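Elongation factor G (Thermus thermophilus, PDB 2DY1) binds GTP together with a magnesium ion and probably acts as a translational GTPase in the elongation phase of protein synthesis. Local coordinates at residues Arg278-Pro284 against Arg304-Leu310; Ser315-Glu319 against Val361-Lys367; Pro455-Thr459 against Leu525-Met531. All coordinates share one frame; numbering follows the deposited sequence.

Interaction 1 (Arg278-Pro284 against Arg304-Leu310)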
loop_
_atom_site.group_PDB
_atom_site.type_symbol
_atom_site.label_atom_id
_atom_site.label_comp_id
_atom_site.label_asym_id
_atom_site.label_seq_id
_atom_site.Cartn_x
_atom_site.Cartn_y
_atom_site.Cartn_z
ATOM N N ARG A 278 5.181 9.588 -24.243
ATOM C CA ARG A 278 5.746 9.673 -22.913
ATOM C C ARG A 278 7.237 9.331 -22.845
ATOM O O ARG A 278 8.026 10.067 -22.245
ATOM C CB ARG A 278 4.984 8.741 -21.950
ATOM C CG ARG A 278 5.492 8.844 -20.533
ATOM C CD ARG A 278 4.769 7.881 -19.600
ATOM N NE ARG A 278 5.221 8.018 -18.216
ATOM C CZ ARG A 278 4.878 7.170 -17.247
ATOM N NH1 ARG A 278 4.096 6.138 -17.541
ATOM N NH2 ARG A 278 5.278 7.372 -15.998
ATOM N N PHE A 279 7.609 8.233 -23.494
ATOM C CA PHE A 279 8.975 7.691 -23.472
ATOM C C PHE A 279 9.786 7.860 -24.741
ATOM O O PHE A 279 10.986 7.569 -24.732
ATOM C CB PHE A 279 8.935 6.182 -23.200
ATOM C CG PHE A 279 8.441 5.821 -21.834
ATOM C CD1 PHE A 279 9.289 5.865 -20.740
ATOM C CD2 PHE A 279 7.105 5.490 -21.638
ATOM C CE1 PHE A 279 8.800 5.584 -19.450
ATOM C CE2 PHE A 279 6.623 5.221 -20.369
ATOM C CZ PHE A 279 7.455 5.268 -19.283
ATOM N N GLY A 280 9.138 8.292 -25.817
ATOM C CA GLY A 280 9.829 8.406 -27.091
ATOM C C GLY A 280 10.049 6.999 -27.637
ATOM O O GLY A 280 9.568 6.014 -27.057
ATOM N N ASP A 281 10.760 6.887 -28.752
ATOM C CA ASP A 281 11.032 5.578 -29.337
ATOM C C ASP A 281 12.427 5.172 -28.899
ATOM O O ASP A 281 13.247 6.017 -28.541
ATOM C CB ASP A 281 10.960 5.627 -30.871
ATOM C CG ASP A 281 9.547 5.852 -31.386
ATOM O OD1 ASP A 281 8.647 5.051 -31.043
ATOM O OD2 ASP A 281 9.336 6.828 -32.140
ATOM N N GLY A 282 12.693 3.874 -28.902
ATOM C CA GLY A 282 14.002 3.427 -28.477
ATOM C C GLY A 282 14.028 1.959 -28.125
ATOM O O GLY A 282 13.069 1.228 -28.401
ATOM N N PRO A 283 15.122 1.499 -27.502
ATOM C CA PRO A 283 15.251 0.091 -27.126
ATOM C C PRO A 283 14.226 -0.302 -26.085
ATOM O O PRO A 283 13.750 0.537 -25.325
ATOM C CB PRO A 283 16.662 -0.008 -26.536
ATOM C CG PRO A 283 17.329 1.311 -26.886
ATOM C CD PRO A 283 16.214 2.297 -26.924
ATOM N N PRO A 284 13.881 -1.594 -26.050
ATOM C CA PRO A 284 12.916 -2.121 -25.090
ATOM C C PRO A 284 13.216 -1.695 -23.651
ATOM O O PRO A 284 14.376 -1.709 -23.193
ATOM C CB PRO A 284 13.049 -3.626 -25.287
ATOM C CG PRO A 284 13.247 -3.733 -26.764
ATOM C CD PRO A 284 14.247 -2.618 -27.045
ATOM N N ARG A 304 4.903 -4.446 -18.006
ATOM C CA ARG A 304 4.488 -3.317 -18.833
ATOM C C ARG A 304 5.674 -3.038 -19.755
ATOM O O ARG A 304 6.805 -2.898 -19.279
ATOM C CB ARG A 304 4.224 -2.071 -17.996
ATOM C CG ARG A 304 4.247 -0.763 -18.841
ATOM C CD ARG A 304 3.111 -0.700 -19.864
ATOM N NE ARG A 304 3.426 0.279 -20.912
ATOM C CZ ARG A 304 3.265 1.594 -20.821
ATOM N NH1 ARG A 304 2.757 2.156 -19.724
ATOM N NH2 ARG A 304 3.676 2.362 -21.834
ATOM N N LEU A 305 5.412 -2.976 -21.056
ATOM C CA LEU A 305 6.458 -2.644 -22.029
ATOM C C LEU A 305 6.284 -1.145 -22.264
ATOM O O LEU A 305 5.312 -0.706 -22.882
ATOM C CB LEU A 305 6.243 -3.431 -23.329
ATOM C CG LEU A 305 7.282 -3.222 -24.447
ATOM C CD1 LEU A 305 8.672 -3.597 -23.944
ATOM C CD2 LEU A 305 6.902 -4.079 -25.645
ATOM N N TYR A 306 7.225 -0.367 -21.752
ATOM C CA TYR A 306 7.150 1.086 -21.865
ATOM C C TYR A 306 7.621 1.610 -23.185
ATOM O O TYR A 306 7.124 2.623 -23.677
ATOM C CB TYR A 306 8.001 1.754 -20.774
ATOM C CG TYR A 306 7.516 1.561 -19.342
ATOM C CD1 TYR A 306 6.342 2.166 -18.899
ATOM C CD2 TYR A 306 8.262 0.814 -18.427
ATOM C CE1 TYR A 306 5.918 2.052 -17.570
ATOM C CE2 TYR A 306 7.840 0.683 -17.080
ATOM C CZ TYR A 306 6.671 1.311 -16.669
ATOM O OH TYR A 306 6.284 1.204 -15.345
ATOM N N ARG A 307 8.589 0.912 -23.761
ATOM C CA ARG A 307 9.189 1.379 -25.002
ATOM C C ARG A 307 9.707 0.183 -25.724
ATOM O O ARG A 307 10.050 -0.804 -25.093
ATOM C CB ARG A 307 10.370 2.301 -24.669
ATOM C CG ARG A 307 10.964 3.089 -25.853
ATOM C CD ARG A 307 12.056 4.029 -25.343
ATOM N NE ARG A 307 13.174 3.298 -24.747
ATOM C CZ ARG A 307 14.015 3.811 -23.860
ATOM N NH1 ARG A 307 13.872 5.067 -23.454
ATOM N NH2 ARG A 307 14.997 3.065 -23.379
ATOM N N GLY A 308 9.746 0.280 -27.046
ATOM C CA GLY A 308 10.277 -0.805 -27.845
ATOM C C GLY A 308 9.249 -1.777 -28.354
ATOM O O GLY A 308 8.056 -1.643 -28.106
ATOM N N ARG A 309 9.721 -2.774 -29.084
ATOM C CA ARG A 309 8.850 -3.764 -29.650
ATOM C C ARG A 309 9.454 -5.136 -29.379
ATOM O O ARG A 309 10.674 -5.282 -29.263
ATOM C CB ARG A 309 8.700 -3.494 -31.156
ATOM C CG ARG A 309 7.850 -4.482 -31.925
ATOM C CD ARG A 309 7.468 -3.923 -33.295
ATOM N NE ARG A 309 6.833 -4.944 -34.121
ATOM C CZ ARG A 309 7.500 -5.908 -34.750
ATOM N NH1 ARG A 309 8.822 -5.971 -34.655
ATOM N NH2 ARG A 309 6.846 -6.820 -35.454
ATOM N N LEU A 310 8.598 -6.137 -29.235
ATOM C CA LEU A 310 9.079 -7.491 -29.004
ATOM C C LEU A 310 8.386 -8.505 -29.884
ATOM O O LEU A 310 7.207 -8.365 -30.247
ATOM C CB LEU A 310 8.863 -7.914 -27.552
ATOM C CG LEU A 310 9.625 -7.149 -26.477
ATOM C CD1 LEU A 310 9.102 -7.553 -25.106
ATOM C CD2 LEU A 310 11.116 -7.463 -26.580
HETATM O O HOH W 1 7.475 4.171 -26.130
HETATM O O HOH W 2 15.890 0.506 -22.676
#

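Interaction 2 (Ser315-Glu319 against Val361-Lys367)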
loop_
_atom_site.group_PDB
_atom_site.type_symbol
_atom_site.label_atom_id
_atom_site.label_comp_id
_atom_site.label_asym_id
_atom_site.label_seq_id
_atom_site.Cartn_x
_atom_site.Cartn_y
_atom_site.Cartn_z
ATOM N N SER A 315 14.681 -11.682 -26.127
ATOM C CA SER A 315 15.154 -11.702 -24.750
ATOM C C SER A 315 15.337 -10.283 -24.231
ATOM O O SER A 315 15.569 -9.350 -25.002
ATOM C CB SER A 315 16.516 -12.413 -24.650
ATOM O OG SER A 315 16.391 -13.804 -24.818
ATOM N N LEU A 316 15.241 -10.131 -22.909
ATOM C CA LEU A 316 15.448 -8.853 -22.249
ATOM C C LEU A 316 16.501 -9.063 -21.169
ATOM O O LEU A 316 16.565 -10.136 -20.565
ATOM C CB LEU A 316 14.158 -8.382 -21.576
ATOM C CG LEU A 316 13.012 -7.992 -22.504
ATOM C CD1 LEU A 316 11.711 -7.860 -21.719
ATOM C CD2 LEU A 316 13.375 -6.678 -23.185
ATOM N N GLN A 317 17.326 -8.045 -20.934
ATOM C CA GLN A 317 18.335 -8.117 -19.886
ATOM C C GLN A 317 17.627 -7.787 -18.568
ATOM O O GLN A 317 16.609 -7.115 -18.563
ATOM C CB GLN A 317 19.431 -7.079 -20.142
ATOM C CG GLN A 317 20.583 -7.169 -19.167
ATOM C CD GLN A 317 21.323 -8.483 -19.276
ATOM O OE1 GLN A 317 22.179 -8.655 -20.147
ATOM N NE2 GLN A 317 20.985 -9.431 -18.406
ATOM N N SER A 318 18.172 -8.268 -17.457
ATOM C CA SER A 318 17.601 -7.980 -16.142
ATOM C C SER A 318 18.714 -8.191 -15.150
ATOM O O SER A 318 19.760 -8.761 -15.497
ATOM C CB SER A 318 16.460 -8.924 -15.800
ATOM O OG SER A 318 16.931 -10.146 -15.246
ATOM N N GLU A 319 18.495 -7.760 -13.916
ATOM C CA GLU A 319 19.527 -7.915 -12.897
ATOM C C GLU A 319 19.816 -9.388 -12.617
ATOM O O GLU A 319 20.861 -9.723 -12.054
ATOM C CB GLU A 319 19.106 -7.210 -11.606
ATOM C CG GLU A 319 18.968 -5.696 -11.732
ATOM C CD GLU A 319 20.304 -4.977 -11.944
ATOM O OE1 GLU A 319 21.365 -5.617 -11.795
ATOM O OE2 GLU A 319 20.277 -3.766 -12.234
ATOM N N VAL A 361 13.220 -4.430 -13.356
ATOM C CA VAL A 361 13.291 -3.690 -14.611
ATOM C C VAL A 361 13.935 -4.584 -15.670
ATOM O O VAL A 361 14.836 -5.384 -15.369
ATOM C CB VAL A 361 14.126 -2.409 -14.411
ATOM C CG1 VAL A 361 14.135 -1.572 -15.703
ATOM C CG2 VAL A 361 13.536 -1.588 -13.243
ATOM N N LEU A 362 13.436 -4.495 -16.899
ATOM C CA LEU A 362 13.965 -5.295 -17.999
ATOM C C LEU A 362 14.298 -4.345 -19.138
ATOM O O LEU A 362 13.600 -3.361 -19.367
ATOM C CB LEU A 362 12.924 -6.319 -18.451
ATOM C CG LEU A 362 12.358 -7.139 -17.289
ATOM C CD1 LEU A 362 10.991 -7.689 -17.667
ATOM C CD2 LEU A 362 13.311 -8.227 -16.927
ATOM N N TRP A 363 15.358 -4.644 -19.878
ATOM C CA TRP A 363 15.735 -3.726 -20.934
ATOM C C TRP A 363 16.607 -4.384 -21.986
ATOM O O TRP A 363 17.039 -5.516 -21.835
ATOM C CB TRP A 363 16.562 -2.573 -20.323
ATOM C CG TRP A 363 17.920 -3.024 -19.762
ATOM C CD1 TRP A 363 19.125 -3.050 -20.425
ATOM C CD2 TRP A 363 18.180 -3.559 -18.453
ATOM N NE1 TRP A 363 20.111 -3.570 -19.612
ATOM C CE2 TRP A 363 19.561 -3.888 -18.396
ATOM C CE3 TRP A 363 17.383 -3.791 -17.325
ATOM C CZ2 TRP A 363 20.158 -4.437 -17.252
ATOM C CZ3 TRP A 363 17.983 -4.340 -16.178
ATOM C CH2 TRP A 363 19.355 -4.655 -16.155
ATOM N N GLN A 364 16.864 -3.617 -23.043
ATOM C CA GLN A 364 17.838 -4.009 -24.057
ATOM C C GLN A 364 18.737 -2.776 -24.149
ATOM O O GLN A 364 18.300 -1.658 -23.875
ATOM C CB GLN A 364 17.198 -4.319 -25.407
ATOM C CG GLN A 364 16.581 -5.688 -25.428
ATOM C CD GLN A 364 16.095 -6.075 -26.801
ATOM O OE1 GLN A 364 16.210 -5.297 -27.753
ATOM N NE2 GLN A 364 15.549 -7.276 -26.916
ATOM N N GLY A 365 20.003 -2.981 -24.482
ATOM C CA GLY A 365 20.906 -1.848 -24.581
ATOM C C GLY A 365 21.391 -1.386 -23.218
ATOM O O GLY A 365 21.547 -2.192 -22.290
ATOM N N GLU A 366 21.623 -0.083 -23.097
ATOM C CA GLU A 366 22.118 0.509 -21.854
ATOM C C GLU A 366 21.069 0.398 -20.746
ATOM O O GLU A 366 19.912 0.749 -20.947
ATOM C CB GLU A 366 22.478 1.984 -22.094
ATOM C CG GLU A 366 23.079 2.699 -20.908
ATOM C CD GLU A 366 24.476 2.235 -20.555
ATOM O OE1 GLU A 366 24.812 2.223 -19.350
ATOM O OE2 GLU A 366 25.242 1.900 -21.475
ATOM N N LYS A 367 21.485 -0.084 -19.579
ATOM C CA LYS A 367 20.560 -0.232 -18.456
ATOM C C LYS A 367 20.022 1.121 -18.013
ATOM O O LYS A 367 20.743 2.121 -18.019
ATOM C CB LYS A 367 21.251 -0.922 -17.272
ATOM C CG LYS A 367 20.282 -1.311 -16.156
ATOM C CD LYS A 367 20.959 -2.073 -15.022
ATOM C CE LYS A 367 21.704 -1.149 -14.110
ATOM N NZ LYS A 367 22.267 -1.898 -12.964
HETATM O O HOH W 3 16.056 -6.487 -13.264
#

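Interaction 3 (Pro455-Thr459 against Leu525-Met531)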
loop_
_atom_site.group_PDB
_atom_site.type_symbol
_atom_site.label_atom_id
_atom_site.label_comp_id
_atom_site.label_asym_id
_atom_site.label_seq_id
_atom_site.Cartn_x
_atom_site.Cartn_y
_atom_site.Cartn_z
ATOM N N PRO A 455 6.142 -6.215 23.837
ATOM C CA PRO A 455 7.543 -6.354 24.238
ATOM C C PRO A 455 7.861 -5.576 25.517
ATOM O O PRO A 455 8.493 -4.515 25.480
ATOM C CB PRO A 455 8.298 -5.833 23.018
ATOM C CG PRO A 455 7.387 -4.756 22.521
ATOM C CD PRO A 455 6.023 -5.399 22.616
ATOM N N TYR A 456 7.402 -6.105 26.645
ATOM C CA TYR A 456 7.661 -5.479 27.938
ATOM C C TYR A 456 9.159 -5.531 28.204
ATOM O O TYR A 456 9.885 -6.341 27.629
ATOM C CB TYR A 456 6.935 -6.230 29.056
ATOM C CG TYR A 456 5.440 -6.087 29.013
ATOM C CD1 TYR A 456 4.825 -4.886 29.363
ATOM C CD2 TYR A 456 4.636 -7.142 28.591
ATOM C CE1 TYR A 456 3.433 -4.739 29.290
ATOM C CE2 TYR A 456 3.252 -7.005 28.513
ATOM C CZ TYR A 456 2.661 -5.806 28.860
ATOM O OH TYR A 456 1.293 -5.674 28.753
ATOM N N ARG A 457 9.624 -4.650 29.075
ATOM C CA ARG A 457 11.031 -4.635 29.420
ATOM C C ARG A 457 11.132 -4.381 30.905
ATOM O O ARG A 457 10.113 -4.301 31.593
ATOM C CB ARG A 457 11.768 -3.571 28.611
ATOM C CG ARG A 457 11.799 -3.952 27.139
ATOM C CD ARG A 457 12.800 -3.179 26.334
ATOM N NE ARG A 457 12.744 -3.603 24.940
ATOM C CZ ARG A 457 13.170 -2.855 23.936
ATOM N NH1 ARG A 457 13.690 -1.664 24.191
ATOM N NH2 ARG A 457 13.028 -3.268 22.684
ATOM N N GLU A 458 12.358 -4.283 31.404
ATOM C CA GLU A 458 12.565 -4.052 32.824
ATOM C C GLU A 458 13.694 -3.063 33.028
ATOM O O GLU A 458 14.479 -2.818 32.123
ATOM C CB GLU A 458 12.943 -5.363 33.520
ATOM C CG GLU A 458 11.869 -6.434 33.463
ATOM C CD GLU A 458 12.323 -7.746 34.075
ATOM O OE1 GLU A 458 13.184 -7.713 34.984
ATOM O OE2 GLU A 458 11.809 -8.807 33.661
ATOM N N THR A 459 13.756 -2.486 34.224
ATOM C CA THR A 459 14.831 -1.567 34.561
ATOM C C THR A 459 14.989 -1.561 36.075
ATOM O O THR A 459 14.321 -2.334 36.776
ATOM C CB THR A 459 14.580 -0.138 34.027
ATOM O OG1 THR A 459 15.803 0.614 34.112
ATOM C CG2 THR A 459 13.490 0.573 34.827
ATOM N N LEU A 525 12.801 -9.552 37.214
ATOM C CA LEU A 525 11.420 -9.297 37.617
ATOM C C LEU A 525 10.414 -10.220 36.942
ATOM O O LEU A 525 9.587 -10.843 37.609
ATOM C CB LEU A 525 11.039 -7.837 37.348
ATOM C CG LEU A 525 9.676 -7.393 37.893
ATOM C CD1 LEU A 525 9.508 -7.885 39.331
ATOM C CD2 LEU A 525 9.566 -5.874 37.825
ATOM N N ALA A 526 10.487 -10.315 35.622
ATOM C CA ALA A 526 9.557 -11.157 34.887
ATOM C C ALA A 526 10.175 -11.725 33.615
ATOM O O ALA A 526 9.463 -12.128 32.697
ATOM C CB ALA A 526 8.299 -10.361 34.559
ATOM N N GLY A 527 11.504 -11.734 33.554
ATOM C CA GLY A 527 12.199 -12.287 32.399
ATOM C C GLY A 527 12.235 -11.503 31.088
ATOM O O GLY A 527 12.558 -12.069 30.044
ATOM N N PHE A 528 11.933 -10.210 31.128
ATOM C CA PHE A 528 11.954 -9.383 29.918
ATOM C C PHE A 528 13.313 -8.682 29.779
ATOM O O PHE A 528 14.047 -8.575 30.764
ATOM C CB PHE A 528 10.851 -8.330 29.991
ATOM C CG PHE A 528 9.463 -8.901 29.929
ATOM C CD1 PHE A 528 8.614 -8.827 31.024
ATOM C CD2 PHE A 528 8.992 -9.474 28.754
ATOM C CE1 PHE A 528 7.307 -9.312 30.950
ATOM C CE2 PHE A 528 7.688 -9.962 28.670
ATOM C CZ PHE A 528 6.846 -9.879 29.768
ATOM N N PRO A 529 13.668 -8.209 28.563
ATOM C CA PRO A 529 14.959 -7.525 28.381
ATOM C C PRO A 529 15.086 -6.350 29.339
ATOM O O PRO A 529 14.112 -5.631 29.576
ATOM C CB PRO A 529 14.912 -7.068 26.921
ATOM C CG PRO A 529 14.082 -8.147 26.268
ATOM C CD PRO A 529 12.958 -8.310 27.272
ATOM N N VAL A 530 16.288 -6.155 29.884
ATOM C CA VAL A 530 16.528 -5.071 30.835
ATOM C C VAL A 530 17.199 -3.888 30.162
ATOM O O VAL A 530 18.080 -4.058 29.317
ATOM C CB VAL A 530 17.432 -5.537 32.013
ATOM C CG1 VAL A 530 17.470 -4.466 33.100
ATOM C CG2 VAL A 530 16.918 -6.859 32.572
ATOM N N MET A 531 16.770 -2.691 30.536
ATOM C CA MET A 531 17.320 -1.468 29.982
ATOM C C MET A 531 17.430 -0.393 31.066
ATOM O O MET A 531 17.087 -0.617 32.227
ATOM C CB MET A 531 16.427 -0.948 28.843
ATOM C CG MET A 531 14.986 -0.642 29.255
ATOM S SD MET A 531 13.987 0.099 27.908
ATOM C CE MET A 531 14.906 -0.411 26.533
#

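Interaction 1 (Arg278-Pro284 against Arg304-Leu310)
Tyr306 and Arg307, the two residues of a classic beta bulge facing Leu285, hold down the loop that leads from helix 275-279 into strand 285-294 of domain 2, and they do so in contrasting ways. The tight end is aromatic. Tyr306 CB stands over the centre of one face of the Phe279 ring, 3.8 Å from its centroid in a CH-pi contact, and Phe279 CZ presses on Tyr306 CD1 at 3.3 Å. The rings meet obliquely, their planes 45° apart. Arg278 CG lies over the opposite face of Phe279, toward its rim, while Tyr306 CD1 lies over the centre of the Arg304 guanidinium. Arg278 and Arg304 both form salt bridges to Asp99, and Tyr306 OH is hydrogen-bonded to Glu96 O, so this end is tied to the end of helix 88-97 and the link after it, in the GTP-binding domain.

The loose, wet side is confined to Gly280 and Asp281: Asp281 is exposed and turns away, and a water joins Gly280 O to Tyr306 O. Arg307 bridges to the loop, its CG lying 3.5 Å from Gly280 O, and the bend at chi3 (63°) brings the guanidinium alongside the Pro283 ring. Arg307 NE then makes a nearly straight bond (171°) to Pro283 O at 2.9 Å, within the planes of both carbonyl and guanidinium; NH2 adds a weak one. Here the contact tightens again. Gly308 lets the backbones close in, since any CB would clash with Pro284, and Pro284 CA directs its C-H at Arg307 O from 3.2 Å.

Interaction 2 (Ser315-Glu319 against Val361-Lys367)
Trp363 lays one face of its indole against Gln317, whose CB sits 3.8 Å from the centroid of the five-membered ring in a CH-pi contact and whose CG touches CZ2. This overlap follows from chi1 of Trp363 (66°), which sets CG between the backbone N and carbonyl carbon and swings the ring back to the partner segment. Lys367 CG lies over the opposite face, near its rim, and from there the lysine chain bends to carry Lys367 NZ to the syn side of Glu319 OE2, a salt bridge of 2.8 Å on the exposed side.

Beneath the indole the backbones form an antiparallel hydrogen-bonded pair: Gln317 N reaches Trp363 O at 2.7 Å, and Trp363 N returns to Gln317 O at 3.1 Å. Gln364 extends the pairing with its side chain, Gln364 NE2 meeting Ser315 O at 2.8 Å almost in line with the carbonyl. Leu316 and Leu362 cross at about a right angle on the buried side, where Ser318 CB is tight against Leu362 CD2 at 3.4 Å.

The bridge joins two sheet margins of domain 2, a beta-barrel domain in translational GTPases: edge strand 314-316 pairs with strand 323-332, whose Val323 touches Leu362, and edge strand 361-363 with strand 285-294.

Interaction 3 (Pro455-Thr459 against Leu525-Met531)
Glu458 OE2 is gripped by two backbone amides from opposite faces of its carboxylate plane, Ala526 N at 2.8 Å and Phe528 N at 2.9 Å. Each stands well out of the plane, one on either face. The other oxygen, Glu458 OE1, takes Leu525 N at 2.9 Å on its syn side, so three amides of one irregular loop converge on a single buried carboxylate, fix its rotation and probably stabilise its negative charge. The extended chain beyond CG (chi2 176°) is what carries the group this far into the loop. With an alanine here the carboxylate is lost, and the amides of Leu525, Ala526 and Phe528 would probably be left without their shared acceptor, freeing the turn to shift.

The Glu458 backbone works as well: its N bonds to Pro529 O, and Glu458 O accepts from Met531 N at 2.8 Å. A chi1 of -166° turns Thr459 OG1 away from its backbone N and onto Met531 O, a short bond of 2.6 Å. At the other end Tyr456 CB sits over the centre of the Phe528 ring, 3.5 Å from the centroid and only 5° off its normal; the two side chains run alongside each other with their rings oblique. Arg661 adds a cation-pi contact to Phe528, while Arg457 sends its guanidinium to a salt bridge with Glu419.

Strand 457-460 pairs with strand 569-583 and also receives, in domain IV, the loop between helix 509-520 and strand 533-541. That docking combines an isolated beta bridge, Glu458 with Val530, with a carboxylate capping a turn of backbone amides.

How the interactions relate
Interactions 1 and 2 adjoin each other, their centres 12 Å apart. Pro284 is the joint between them: Pro284 O lies 3.1 Å from Gln364 N, a probable hydrogen bond, and Pro284 CB packs 3.7 Å from Leu316 CD2. Strands 309-310 and 314-316, one from each contact, follow each other in the chain and are the two edges of the same sheet. Interaction 3 stands far off, its centre 57 Å from that of interaction 1 and 51 Å from that of interaction 2; nearest atoms of interactions 2 and 3 are about 35 Å apart. All three lie away from the GTP and magnesium site: interaction 1 joins domain 2 to the GTP-binding domain, interaction 2 closes domain 2, and interaction 3 lies in domain IV.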